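Local coordinates for pheromone response PrgU-like domain-containing protein (Enterococcus faecalis, PDB 2GMQ), which is of unknown function but, as a PrgU-like protein encoded on a plasmid, probably takes part in the enterococcal response to sex pheromone, at residues 76-79 with 80-83. Residues are numbered along the deposited sequence; the frame is centred on the assembly and turned at random.
Sequences EVYP and EKSI
Between Y78 and K81 the chain closes a beta turn of type I, with P79 and E80 at its corners and K81 N bonded to Y78 O at 3.0 Å. A weak bond from S82 N to P79 O, 3.4 Å long, overlaps it with a second turn in the loop between strands 71-76 and 83-85. This illustrates how a turn can pair the side chains at its two ends. Y78 and K81 run side by side in the same direction; both bear their CG beside the backbone N (chi1 -67° and -61°). Beyond CG the lysine stays extended, its CD lying 3.8 Å from Y78 CB, and its NZ arrives over the middle of the phenol ring, 3.4 Å from the centroid and 11° off the normal: a cation-pi contact made squarely on the face. Both side chains also touch F98 of strand 94-98. A water donates to Y78 O and to S82 OG, at 2.7 Å each, bridging the serine hydroxyl to the carbonyl that already accepts K81 N. V77 and S82, both buried, pack on F97. Y78 O is thus gripped by an amide and a water, which should stiffen the turn, while the ring's pi electrons probably offset part of the ammonium charge.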
# COMPACT_ATOMS: atom_id res chain seq x y z
N GLU A 76 10.68 7.04 -24.14
CA GLU A 76 12.04 7.55 -24.31
C GLU A 76 12.25 8.66 -23.29
O GLU A 76 11.29 9.42 -22.96
CB GLU A 76 12.26 8.11 -25.71
CG GLU A 76 11.86 7.19 -26.85
CD GLU A 76 12.26 7.79 -28.15
OE1 GLU A 76 11.60 8.76 -28.56
OE2 GLU A 76 13.25 7.32 -28.76
N VAL A 77 13.48 8.76 -22.82
CA VAL A 77 13.95 9.83 -21.95
C VAL A 77 14.92 10.73 -22.72
O VAL A 77 15.32 10.39 -23.84
CB VAL A 77 14.65 9.25 -20.67
CG1 VAL A 77 13.65 8.26 -19.95
CG2 VAL A 77 16.00 8.56 -21.05
N TYR A 78 15.29 11.87 -22.12
CA TYR A 78 16.29 12.74 -22.62
C TYR A 78 17.55 12.33 -21.87
O TYR A 78 17.68 12.69 -20.70
CB TYR A 78 15.95 14.20 -22.28
CG TYR A 78 14.74 14.78 -22.95
CD1 TYR A 78 14.76 15.06 -24.32
CD2 TYR A 78 13.59 15.11 -22.22
CE1 TYR A 78 13.62 15.66 -24.99
CE2 TYR A 78 12.45 15.71 -22.88
CZ TYR A 78 12.49 15.98 -24.24
OH TYR A 78 11.40 16.56 -24.84
N PRO A 79 18.41 11.47 -22.48
CA PRO A 79 19.52 10.94 -21.66
C PRO A 79 20.42 12.01 -21.04
O PRO A 79 21.00 11.77 -19.99
CB PRO A 79 20.34 10.06 -22.64
CG PRO A 79 19.55 9.92 -23.84
CD PRO A 79 18.29 10.76 -23.76
N GLU A 80 20.53 13.16 -21.69
CA GLU A 80 21.47 14.18 -21.20
C GLU A 80 20.92 14.98 -20.01
O GLU A 80 21.68 15.70 -19.37
CB GLU A 80 22.04 15.07 -22.34
CG GLU A 80 22.49 14.33 -23.61
CD GLU A 80 23.64 13.32 -23.41
OE1 GLU A 80 23.50 12.20 -23.97
OE2 GLU A 80 24.67 13.62 -22.73
N LYS A 81 19.65 14.74 -19.68
CA LYS A 81 18.99 15.35 -18.54
C LYS A 81 18.92 14.41 -17.31
O LYS A 81 18.56 14.84 -16.22
CB LYS A 81 17.57 15.77 -18.91
CG LYS A 81 17.57 16.83 -20.05
CD LYS A 81 16.20 17.38 -20.27
CE LYS A 81 16.19 18.20 -21.61
NZ LYS A 81 14.87 18.33 -22.35
N SER A 82 19.20 13.12 -17.50
CA SER A 82 19.15 12.16 -16.37
C SER A 82 20.16 12.58 -15.31
O SER A 82 21.35 12.80 -15.61
CB SER A 82 19.44 10.74 -16.84
OG SER A 82 18.52 10.37 -17.88
N ILE A 83 19.69 12.69 -14.06
CA ILE A 83 20.51 13.21 -12.92
C ILE A 83 20.18 12.52 -11.59
O ILE A 83 19.10 11.99 -11.43
CB ILE A 83 20.32 14.74 -12.71
CG1 ILE A 83 18.86 15.10 -12.45
CG2 ILE A 83 20.92 15.54 -13.88
CD1 ILE A 83 18.64 16.45 -11.88
O HOH W 1 16.35 11.95 -18.43